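Oxaloacetate acetyl hydrolase (Cryphonectria parasitica, PDB 3M0K) is a TIM-barrel enzyme of the phosphoenolpyruvate phosphomutase family, modelled as a four-chain assembly with manganese, calcium and oxalate ions bound. Local coordinates at residues Ser48-Gly53 / Pro90-Met95; Leu219-Glu224 / Ile245-Thr250; Ala167-Leu172 / Ile181-Ala186; Thr108-Ile113 / Val153-Arg158. All blocks are in the same frame, centred on the assembly; numbering follows the deposited sequence.

Contact 1: residues Ser48-Gly53 / Pro90-Met95. With MN (manganese (II) ion), chain C; OXL (oxalate ion), chain B.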
# COMPACT_ATOMS: atom_id res chain seq x y z
N SER A 48 2.55 -21.90 16.13
CA SER A 48 3.34 -20.96 15.38
C SER A 48 2.97 -21.11 13.92
O SER A 48 2.60 -22.20 13.48
CB SER A 48 4.84 -21.23 15.55
OG SER A 48 5.60 -20.24 14.86
N LEU A 49 3.05 -20.01 13.19
CA LEU A 49 2.70 -19.97 11.77
C LEU A 49 3.91 -19.57 10.96
O LEU A 49 4.83 -18.94 11.47
CB LEU A 49 1.57 -18.96 11.52
CG LEU A 49 0.12 -19.43 11.70
CD1 LEU A 49 -0.13 -19.97 13.08
CD2 LEU A 49 -0.82 -18.26 11.43
N TYR A 50 3.91 -19.95 9.69
CA TYR A 50 4.95 -19.55 8.78
C TYR A 50 4.35 -18.82 7.58
O TYR A 50 3.42 -19.32 6.96
CB TYR A 50 5.74 -20.77 8.31
CG TYR A 50 6.65 -20.44 7.15
CD1 TYR A 50 7.70 -19.54 7.30
CD2 TYR A 50 6.46 -21.02 5.91
CE1 TYR A 50 8.53 -19.23 6.25
CE2 TYR A 50 7.30 -20.70 4.85
CZ TYR A 50 8.33 -19.81 5.03
OH TYR A 50 9.15 -19.52 3.97
N MET A 51 4.87 -17.64 7.26
CA MET A 51 4.39 -16.96 6.07
C MET A 51 5.32 -17.23 4.91
O MET A 51 6.46 -16.77 4.92
CB MET A 51 4.27 -15.44 6.27
CG MET A 51 3.62 -14.75 5.08
SD MET A 51 3.70 -12.95 5.17
CE MET A 51 5.27 -12.69 4.34
N THR A 52 4.84 -17.98 3.93
CA THR A 52 5.59 -18.29 2.73
C THR A 52 5.71 -17.09 1.80
O THR A 52 4.73 -16.37 1.56
CB THR A 52 4.93 -19.46 1.97
OG1 THR A 52 5.42 -19.51 0.63
CG2 THR A 52 3.43 -19.29 1.90
N GLY A 53 6.91 -16.89 1.27
CA GLY A 53 7.15 -15.89 0.24
C GLY A 53 6.51 -16.29 -1.08
O GLY A 53 5.90 -15.46 -1.74
N PRO A 90 3.06 -16.91 17.37
CA PRO A 90 4.12 -16.20 16.67
C PRO A 90 4.15 -16.51 15.18
O PRO A 90 3.74 -17.60 14.76
CB PRO A 90 5.40 -16.75 17.32
CG PRO A 90 4.97 -18.00 18.00
CD PRO A 90 3.59 -17.71 18.48
N LEU A 91 4.65 -15.57 14.40
CA LEU A 91 4.77 -15.73 12.95
C LEU A 91 6.22 -15.69 12.54
O LEU A 91 6.92 -14.71 12.80
CB LEU A 91 4.05 -14.60 12.22
CG LEU A 91 4.15 -14.62 10.70
CD1 LEU A 91 3.36 -15.78 10.13
CD2 LEU A 91 3.63 -13.30 10.15
N ILE A 92 6.67 -16.75 11.91
CA ILE A 92 7.95 -16.73 11.20
C ILE A 92 7.65 -16.38 9.76
O ILE A 92 6.80 -17.00 9.12
CB ILE A 92 8.62 -18.12 11.24
CG1 ILE A 92 9.07 -18.47 12.66
CG2 ILE A 92 9.80 -18.17 10.28
CD1 ILE A 92 9.56 -19.93 12.80
N ALA A 93 8.35 -15.38 9.23
CA ALA A 93 8.07 -14.95 7.87
C ALA A 93 9.32 -15.03 7.00
O ALA A 93 10.41 -14.68 7.44
CB ALA A 93 7.50 -13.53 7.87
N ASP A 94 9.14 -15.50 5.78
CA ASP A 94 10.17 -15.41 4.75
C ASP A 94 10.59 -13.95 4.65
O ASP A 94 9.75 -13.06 4.62
CB ASP A 94 9.52 -15.83 3.43
CG ASP A 94 10.50 -16.06 2.32
OD1 ASP A 94 11.71 -15.78 2.46
OD2 ASP A 94 10.03 -16.53 1.27
N MET A 95 11.89 -13.70 4.62
CA MET A 95 12.37 -12.37 4.27
C MET A 95 13.35 -12.44 3.11
O MET A 95 14.11 -11.52 2.87
CB MET A 95 12.98 -11.63 5.48
CG MET A 95 14.28 -12.19 6.06
SD MET A 95 14.99 -11.01 7.27
CE MET A 95 15.75 -9.83 6.20
MN MN C . 10.70 -18.01 -0.14
C1 OXL B . 8.66 -20.11 0.67
C2 OXL B . 9.97 -20.63 1.25
O1 OXL B . 8.64 -19.09 0.07
O2 OXL B . 10.96 -20.02 1.08
O3 OXL B . 7.49 -20.84 0.86
O4 OXL B . 9.99 -21.82 1.98
O HOH W 1 12.79 -17.29 0.56
O HOH W 2 11.53 -18.81 -2.06
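Leu49 to Met51 and Leu91 to Ala93 pair as neighbouring parallel strands of the TIM barrel, a fully buried contact whose C-terminal end opens on the manganese site. The local strand axes approach to 4.6 Å, and the strands are joined in alternation: Leu49 N gives to Pro90 O, Ile92 N to Leu49 O, Met51 N to Ile92 O and Asp94 N to Met51 O. Pro90 O carries a second load, since Ser48 OG donates to it over 3.2 Å, from well above the carbonyl plane. Side chains alternate between the two faces of the sheet. Leu91 CD1 lies 3.9 Å from Leu49 CB and 4.0 Å from Met51 CB, on the face that helix 71-82 covers. The other face carries Tyr50, whose CD1 meets Ile92 CG2 at 3.9 Å as the two side chains cross at about a right angle; Tyr50 OH goes on to bond His121. With CG anti to its nitrogen (chi1 -169°), Asp94 carries its carboxylate toward the bound ions. Its OD2 ligates the manganese ion, which oxalate O1 also binds at 2.3 Å, while Asp94 OD1 accepts from Asp96 N and lies 2.7 Å from a metal-bound water.

Contact 2: residues Leu219-Glu224 / Ile245-Thr250. With CA (calcium ion), chain D; OXL (oxalate ion), chain B.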
# COMPACT_ATOMS: atom_id res chain seq x y z
N LEU A 219 16.06 -25.56 11.42
CA LEU A 219 14.69 -25.54 10.96
C LEU A 219 14.63 -26.33 9.66
O LEU A 219 15.48 -26.16 8.78
CB LEU A 219 14.28 -24.08 10.74
CG LEU A 219 12.91 -23.75 10.14
CD1 LEU A 219 12.59 -22.31 10.46
CD2 LEU A 219 12.86 -23.98 8.63
N LEU A 220 13.65 -27.22 9.56
CA LEU A 220 13.47 -28.07 8.40
C LEU A 220 12.37 -27.45 7.55
O LEU A 220 11.28 -27.19 8.05
CB LEU A 220 13.06 -29.48 8.85
CG LEU A 220 12.71 -30.48 7.75
CD1 LEU A 220 13.88 -30.67 6.79
CD2 LEU A 220 12.28 -31.80 8.37
N ASN A 221 12.66 -27.17 6.28
CA ASN A 221 11.64 -26.65 5.38
C ASN A 221 11.04 -27.75 4.52
O ASN A 221 11.67 -28.20 3.56
CB ASN A 221 12.20 -25.55 4.48
CG ASN A 221 11.19 -25.11 3.42
OD1 ASN A 221 9.99 -25.11 3.67
ND2 ASN A 221 11.68 -24.77 2.23
N SER A 222 9.84 -28.19 4.87
CA SER A 222 9.13 -29.21 4.11
C SER A 222 8.36 -28.55 2.97
O SER A 222 7.50 -27.71 3.21
CB SER A 222 8.17 -29.95 5.04
OG SER A 222 7.38 -30.90 4.34
N VAL A 223 8.68 -28.91 1.73
CA VAL A 223 7.99 -28.32 0.59
C VAL A 223 7.05 -29.36 -0.00
O VAL A 223 7.49 -30.34 -0.59
CB VAL A 223 8.97 -27.85 -0.50
CG1 VAL A 223 8.22 -27.19 -1.64
CG2 VAL A 223 9.98 -26.88 0.10
N GLU A 224 5.76 -29.14 0.17
CA GLU A 224 4.78 -30.13 -0.28
C GLU A 224 4.87 -30.32 -1.79
O GLU A 224 4.77 -29.35 -2.55
CB GLU A 224 3.37 -29.73 0.13
CG GLU A 224 2.31 -30.68 -0.40
CD GLU A 224 2.39 -32.06 0.23
OE1 GLU A 224 3.25 -32.31 1.10
OE2 GLU A 224 1.57 -32.91 -0.15
N ILE A 245 8.85 -26.01 9.08
CA ILE A 245 7.84 -25.23 8.38
C ILE A 245 7.30 -26.00 7.18
O ILE A 245 8.00 -26.82 6.57
CB ILE A 245 8.36 -23.86 7.97
CG1 ILE A 245 9.35 -23.99 6.81
CG2 ILE A 245 9.00 -23.16 9.17
CD1 ILE A 245 9.98 -22.68 6.41
N PHE A 246 6.06 -25.72 6.83
CA PHE A 246 5.40 -26.43 5.75
C PHE A 246 5.01 -25.42 4.69
O PHE A 246 3.89 -24.93 4.67
CB PHE A 246 4.21 -27.22 6.29
CG PHE A 246 4.62 -28.35 7.20
CD1 PHE A 246 4.70 -29.64 6.71
CD2 PHE A 246 4.96 -28.11 8.52
CE1 PHE A 246 5.09 -30.68 7.54
CE2 PHE A 246 5.35 -29.15 9.35
CZ PHE A 246 5.41 -30.44 8.85
N SER A 247 5.96 -25.13 3.82
CA SER A 247 5.87 -24.06 2.84
C SER A 247 4.57 -23.96 2.07
O SER A 247 3.96 -22.90 2.00
CB SER A 247 7.01 -24.21 1.83
OG SER A 247 8.18 -23.67 2.37
N PHE A 248 4.17 -25.08 1.47
CA PHE A 248 3.03 -25.07 0.55
C PHE A 248 1.82 -25.79 1.13
O PHE A 248 0.94 -26.23 0.40
CB PHE A 248 3.42 -25.70 -0.79
CG PHE A 248 4.29 -24.83 -1.65
CD1 PHE A 248 3.75 -24.16 -2.74
CD2 PHE A 248 5.64 -24.68 -1.38
CE1 PHE A 248 4.55 -23.36 -3.55
CE2 PHE A 248 6.44 -23.87 -2.18
CZ PHE A 248 5.89 -23.21 -3.27
N ALA A 249 1.75 -25.85 2.46
CA ALA A 249 0.71 -26.60 3.16
C ALA A 249 -0.71 -26.09 2.92
O ALA A 249 -1.68 -26.84 3.03
CB ALA A 249 1.00 -26.62 4.64
N THR A 250 -0.85 -24.80 2.63
CA THR A 250 -2.18 -24.26 2.38
C THR A 250 -2.37 -23.80 0.93
O THR A 250 -3.45 -23.93 0.37
CB THR A 250 -2.53 -23.14 3.37
OG1 THR A 250 -1.60 -22.07 3.24
CG2 THR A 250 -2.49 -23.66 4.80
CA CA D . 1.67 -34.69 -1.66
C1 OXL B . 8.66 -20.11 0.67
C2 OXL B . 9.97 -20.63 1.25
O1 OXL B . 8.64 -19.09 0.07
O2 OXL B . 10.96 -20.02 1.08
O3 OXL B . 7.49 -20.84 0.86
O4 OXL B . 9.99 -21.82 1.98
O HOH W 3 4.59 -28.11 2.90
O HOH W 4 0.75 -36.54 -0.40
O HOH W 5 3.82 -35.45 -0.84
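Ile245, which has more surface buried by the contact than any other residue, meets Leu219 and Asn221 where two parallel strands of the barrel run side by side. Its CG1 sits between the backbone nitrogen and the carbonyl carbon (chi1 72°), a rotamer that brings the long branch toward the other strand. CG1 thereby comes within 3.4 Å of Asn221 OD1, and CD1 lies 3.9 Å from Leu219 CD2, the two aliphatic chains crossing at roughly a right angle. Ile245 also shares its backbone, giving N to Leu220 O and taking Ser222 N at its own O. Ser222 turns to the other face of the sheet, where its OG rests 3.8 Å from Phe246 CD1. Phe248 works past the end of the strand pairing: its ring lies alongside Val223, CD2 to CG1 3.6 Å, and its CB touches that of Glu224. Ser247 OG, on the ligand side, stands 2.7 Å from Asn221 OD1 and 2.6 Å from oxalate O4, two acceptors competing for one hydroxyl proton. Asn221 is itself steadied through ND2 by Glu198. Glu224 OE2 binds a calcium ion whose ligands include Thr273 and Asp275 of the second subunit, and Leu282 of that subunit packs on Phe248. Within the chain the contact belongs to a beta-alpha-beta unit: helix 233-239 covers Leu220 and Phe246, Cys29 bonds the far edge of strand 243-246, and Leu219 pairs with Gly195 of strand 194-197, which closes the barrel.

Contact 3: residues Ala167-Leu172 / Ile181-Ala186. With OXL (oxalate ion), chain B.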
# COMPACT_ATOMS: atom_id res chain seq x y z
N ALA A 167 19.09 -18.25 9.61
CA ALA A 167 20.01 -18.13 8.49
C ALA A 167 19.76 -19.27 7.52
O ALA A 167 19.98 -20.44 7.85
CB ALA A 167 21.46 -18.14 8.98
N ARG A 168 19.31 -18.94 6.32
CA ARG A 168 19.01 -19.96 5.33
C ARG A 168 20.11 -20.03 4.30
O ARG A 168 20.61 -19.01 3.85
CB ARG A 168 17.66 -19.67 4.66
CG ARG A 168 17.46 -20.43 3.37
CD ARG A 168 16.06 -20.22 2.82
NE ARG A 168 15.99 -20.54 1.40
CZ ARG A 168 14.86 -20.66 0.72
NH1 ARG A 168 13.69 -20.52 1.34
NH2 ARG A 168 14.89 -20.95 -0.57
N THR A 169 20.52 -21.24 3.94
CA THR A 169 21.45 -21.39 2.84
C THR A 169 20.85 -22.23 1.73
O THR A 169 20.31 -23.31 1.98
CB THR A 169 22.83 -21.96 3.25
OG1 THR A 169 23.65 -22.05 2.08
CG2 THR A 169 22.70 -23.35 3.87
N ASP A 170 20.94 -21.70 0.52
CA ASP A 170 20.51 -22.37 -0.70
C ASP A 170 21.72 -22.89 -1.47
O ASP A 170 21.63 -23.13 -2.68
CB ASP A 170 19.74 -21.38 -1.56
CG ASP A 170 18.37 -21.10 -1.01
OD1 ASP A 170 17.50 -21.99 -1.14
OD2 ASP A 170 18.15 -20.01 -0.45
N ALA A 171 22.84 -23.08 -0.77
CA ALA A 171 24.10 -23.39 -1.44
C ALA A 171 24.26 -24.85 -1.82
O ALA A 171 25.15 -25.19 -2.60
CB ALA A 171 25.27 -22.94 -0.58
N LEU A 172 23.41 -25.72 -1.28
CA LEU A 172 23.58 -27.16 -1.47
C LEU A 172 23.66 -27.49 -2.96
O LEU A 172 24.61 -28.14 -3.42
CB LEU A 172 22.44 -27.93 -0.82
CG LEU A 172 22.51 -29.46 -0.86
CD1 LEU A 172 23.81 -29.95 -0.22
CD2 LEU A 172 21.30 -30.07 -0.18
N ILE A 181 27.20 -26.26 5.45
CA ILE A 181 27.49 -26.37 6.87
C ILE A 181 28.38 -25.22 7.33
O ILE A 181 28.19 -24.67 8.41
CB ILE A 181 28.17 -27.72 7.21
CG1 ILE A 181 27.18 -28.87 7.00
CG2 ILE A 181 28.68 -27.70 8.66
CD1 ILE A 181 25.94 -28.80 7.87
N GLU A 182 29.35 -24.86 6.49
CA GLU A 182 30.29 -23.80 6.84
C GLU A 182 29.61 -22.44 6.86
O GLU A 182 29.92 -21.60 7.71
CB GLU A 182 31.48 -23.80 5.89
CG GLU A 182 32.24 -25.11 5.95
CD GLU A 182 33.71 -24.93 5.70
OE1 GLU A 182 34.09 -24.74 4.52
OE2 GLU A 182 34.49 -24.99 6.68
N ARG A 183 28.69 -22.22 5.92
CA ARG A 183 27.92 -20.98 5.90
C ARG A 183 27.04 -20.87 7.14
O ARG A 183 26.91 -19.78 7.70
CB ARG A 183 27.07 -20.86 4.63
CG ARG A 183 27.90 -20.71 3.37
CD ARG A 183 27.06 -20.35 2.16
NE ARG A 183 27.93 -20.13 1.01
CZ ARG A 183 27.71 -19.25 0.04
NH1 ARG A 183 26.62 -18.49 0.06
NH2 ARG A 183 28.59 -19.13 -0.94
N LEU A 184 26.43 -21.97 7.55
CA LEU A 184 25.58 -21.95 8.73
C LEU A 184 26.40 -21.69 9.98
O LEU A 184 26.00 -20.93 10.86
CB LEU A 184 24.80 -23.27 8.88
CG LEU A 184 23.72 -23.50 7.82
CD1 LEU A 184 23.01 -24.83 8.05
CD2 LEU A 184 22.72 -22.34 7.81
N ARG A 185 27.58 -22.30 10.05
CA ARG A 185 28.48 -22.07 11.17
C ARG A 185 28.90 -20.61 11.23
O ARG A 185 28.95 -20.02 12.30
CB ARG A 185 29.72 -22.97 11.07
CG ARG A 185 29.43 -24.41 11.37
CD ARG A 185 30.69 -25.26 11.38
NE ARG A 185 30.38 -26.61 11.84
CZ ARG A 185 31.00 -27.70 11.42
NH1 ARG A 185 31.98 -27.61 10.53
NH2 ARG A 185 30.64 -28.89 11.90
N ALA A 186 29.23 -20.05 10.07
CA ALA A 186 29.60 -18.65 10.02
C ALA A 186 28.43 -17.78 10.44
O ALA A 186 28.60 -16.85 11.22
CB ALA A 186 30.06 -18.28 8.62
C1 OXL B . 8.66 -20.11 0.67
C2 OXL B . 9.97 -20.63 1.25
O1 OXL B . 8.64 -19.09 0.07
O2 OXL B . 10.96 -20.02 1.08
O3 OXL B . 7.49 -20.84 0.86
O4 OXL B . 9.99 -21.82 1.98
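Arg183 is the first residue of its helical segment to meet the strand, its extended chain reaching past Thr169 toward Ala171. This is the outer layer of the barrel: helix 177-190 lies nearly antiparallel to strand 164-169, with 8.7 Å between the local axes. The aliphatic part of the arginine makes the contact, CD standing 3.8 Å from Thr169 OG1 as the two chains cross at about a right angle. Farther out, Ala171 CB sits over one face of the guanidinium, 4.1 Å above its plane and offset toward the rim. The nitrogens look elsewhere, NE to Glu179 and NH1 to Asp124 and Val140 O. Leu184 follows and supplies the greasy half of the interface. Its CG is turned anti to the carbonyl carbon (chi1 -69°), which carries CD2 to within 3.3 Å of Ala167 O and 4.1 Å of Thr169 CG2; Leu213 of helix 203-213 packs on it as well. On the strand, Thr169 OG1 accepts from Ala171 N at 3.1 Å, an ST turn, and is also hydrogen-bonded to Asp124. Arg168 points away from the helix. Asp170 holds it side-on through NE and NH2, while NH1 donates to oxalate O2 at 2.8 Å. The chemistry is therefore divided: the helix brings chiefly carbon atoms to the strand, which meets them with methyls and two oxygens, and no hydrogen bond joins the two segments, whereas Asp124 links Thr169 to Arg183 from outside. Alternation along one strand thus turns Thr169 toward the helix and Arg168 toward the ligand.

Contact 4: residues Thr108-Ile113 / Val153-Arg158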
# COMPACT_ATOMS: atom_id res chain seq x y z
N THR A 108 14.35 -4.18 6.46
CA THR A 108 13.42 -5.30 6.43
C THR A 108 13.25 -5.87 7.84
O THR A 108 12.13 -6.06 8.31
CB THR A 108 13.90 -6.39 5.46
OG1 THR A 108 13.91 -5.87 4.12
CG2 THR A 108 12.98 -7.60 5.51
N VAL A 109 14.36 -6.13 8.51
CA VAL A 109 14.29 -6.68 9.86
C VAL A 109 13.57 -5.70 10.78
O VAL A 109 12.73 -6.09 11.58
CB VAL A 109 15.68 -7.02 10.40
CG1 VAL A 109 15.62 -7.39 11.88
CG2 VAL A 109 16.30 -8.15 9.57
N GLU A 110 13.91 -4.42 10.64
CA GLU A 110 13.30 -3.39 11.46
C GLU A 110 11.79 -3.37 11.23
O GLU A 110 11.02 -3.31 12.18
CB GLU A 110 13.91 -2.03 11.15
CG GLU A 110 13.30 -0.88 11.93
CD GLU A 110 14.35 0.12 12.37
OE1 GLU A 110 14.25 1.30 11.98
OE2 GLU A 110 15.29 -0.28 13.09
N HIS A 111 11.38 -3.41 9.97
CA HIS A 111 9.95 -3.41 9.67
C HIS A 111 9.23 -4.66 10.17
O HIS A 111 8.14 -4.57 10.71
CB HIS A 111 9.71 -3.21 8.17
CG HIS A 111 9.85 -1.79 7.73
ND1 HIS A 111 10.92 -1.00 8.09
CD2 HIS A 111 9.05 -1.01 6.96
CE1 HIS A 111 10.78 0.21 7.58
NE2 HIS A 111 9.65 0.23 6.89
N TYR A 112 9.84 -5.83 10.00
CA TYR A 112 9.25 -7.07 10.50
C TYR A 112 9.11 -7.01 12.02
O TYR A 112 8.07 -7.37 12.57
CB TYR A 112 10.11 -8.28 10.11
CG TYR A 112 9.83 -8.84 8.72
CD1 TYR A 112 9.35 -8.03 7.69
CD2 TYR A 112 10.06 -10.18 8.45
CE1 TYR A 112 9.11 -8.55 6.41
CE2 TYR A 112 9.84 -10.71 7.17
CZ TYR A 112 9.36 -9.90 6.17
OH TYR A 112 9.13 -10.44 4.93
N ILE A 113 10.16 -6.54 12.69
CA ILE A 113 10.13 -6.43 14.16
C ILE A 113 9.00 -5.51 14.63
O ILE A 113 8.20 -5.88 15.51
CB ILE A 113 11.48 -5.93 14.71
CG1 ILE A 113 12.48 -7.09 14.76
CG2 ILE A 113 11.31 -5.30 16.10
CD1 ILE A 113 13.92 -6.68 14.96
N VAL A 153 21.34 -9.06 12.19
CA VAL A 153 21.57 -9.24 13.62
C VAL A 153 21.75 -7.91 14.34
O VAL A 153 21.20 -7.70 15.42
CB VAL A 153 22.79 -10.14 13.87
CG1 VAL A 153 23.16 -10.12 15.35
CG2 VAL A 153 22.49 -11.54 13.39
N ALA A 154 22.53 -7.02 13.75
CA ALA A 154 22.79 -5.71 14.34
C ALA A 154 21.48 -4.95 14.54
O ALA A 154 21.30 -4.24 15.53
CB ALA A 154 23.74 -4.92 13.48
N THR A 155 20.56 -5.13 13.61
CA THR A 155 19.27 -4.45 13.68
C THR A 155 18.44 -4.99 14.84
O THR A 155 17.92 -4.23 15.64
CB THR A 155 18.49 -4.60 12.37
OG1 THR A 155 19.24 -3.99 11.31
CG2 THR A 155 17.14 -3.93 12.48
N LYS A 156 18.32 -6.30 14.94
CA LYS A 156 17.48 -6.85 15.98
C LYS A 156 18.06 -6.53 17.35
O LYS A 156 17.32 -6.37 18.32
CB LYS A 156 17.30 -8.36 15.79
CG LYS A 156 18.50 -9.16 16.24
CD LYS A 156 18.33 -10.62 15.87
CE LYS A 156 19.56 -11.40 16.28
NZ LYS A 156 19.19 -12.78 16.70
N ARG A 157 19.38 -6.42 17.43
CA ARG A 157 20.03 -6.05 18.68
C ARG A 157 19.80 -4.59 19.01
O ARG A 157 19.44 -4.25 20.13
CB ARG A 157 21.53 -6.34 18.62
CG ARG A 157 21.86 -7.81 18.44
CD ARG A 157 23.35 -8.02 18.60
NE ARG A 157 23.79 -7.44 19.86
CZ ARG A 157 24.95 -6.82 20.03
NH1 ARG A 157 25.79 -6.69 19.01
NH2 ARG A 157 25.27 -6.32 21.22
N ARG A 158 20.02 -3.73 18.02
CA ARG A 158 19.78 -2.29 18.16
C ARG A 158 18.37 -2.03 18.67
O ARG A 158 18.12 -1.10 19.44
CB ARG A 158 19.98 -1.63 16.78
CG ARG A 158 19.97 -0.13 16.77
CD ARG A 158 20.61 0.39 15.48
NE ARG A 158 19.92 -0.06 14.27
CZ ARG A 158 20.45 -0.87 13.34
NH1 ARG A 158 21.69 -1.33 13.47
NH2 ARG A 158 19.74 -1.21 12.27
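Val109 and Thr155 bring together two successive helices of the TIM-barrel outer ring, 102-114 and 142-158, which cross at -40° with their local axes 9.0 Å apart. Van der Waals contact between aliphatic groups does most of the work. Val109 CG1 lies 3.8 Å from Thr155 CG2, the two side chains sliding past each other in opposite directions. One turn on, Ile113 CD1 presses against the other helix at Lys156, 3.7 Å from its CA and 3.9 Å from its CB, with the chains at about a right angle. A second kind of contact sets side chain against backbone: Thr155 CG2 reaches to 3.7 Å from Glu110 N, close to the main chain of the facing helix. The threonine's chi1 of -62° sets OG1 anti to the carbonyl carbon, where it bonds Ala151 O in its own helix, and leaves the methyl CG2 anti to the backbone nitrogen, facing the other helix. Lys156 has CG between its nitrogen and carbonyl carbon (chi1 78°), and the chain leads away from Ile113 to a salt bridge between NZ and Asp193. Glu110 OE2 and Arg158 NH2 carry opposite charges 4.6 Å apart, not in contact, and may attract each other at that distance. The third subunit also packs here, with its Pro86 on Glu110, its Phe10 on Ile113 and its Val294 on Arg158. Beside the interface, the guanidinium of Arg158 folds back over its own helix, with Thr155 CA 3.4 Å above its plane and offset toward the rim.

Overall arrangement
Contacts 1 and 2 belong to the barrel wall, centred about 3 and 8 Å from the centre of the chain; contacts 3 and 4 belong to its helical coat, centred about 18 and 17 Å out, though still mostly buried. The first two unite parallel strands through backbone hydrogen bonds, and Thr52 and Ser247, just past the strand ends, meet oxalate; Tyr50 of contact 1 packs against Ile245 of contact 2. Contact 3 joins strand to helix by van der Waals contact without hydrogen bonds between the segments, yet Arg168 converges on that ligand. Contact 4, helix against helix, has no part there, though Tyr112 reaches back to Asp94 O of contact 1. Other subunits approach contacts 2 and 4.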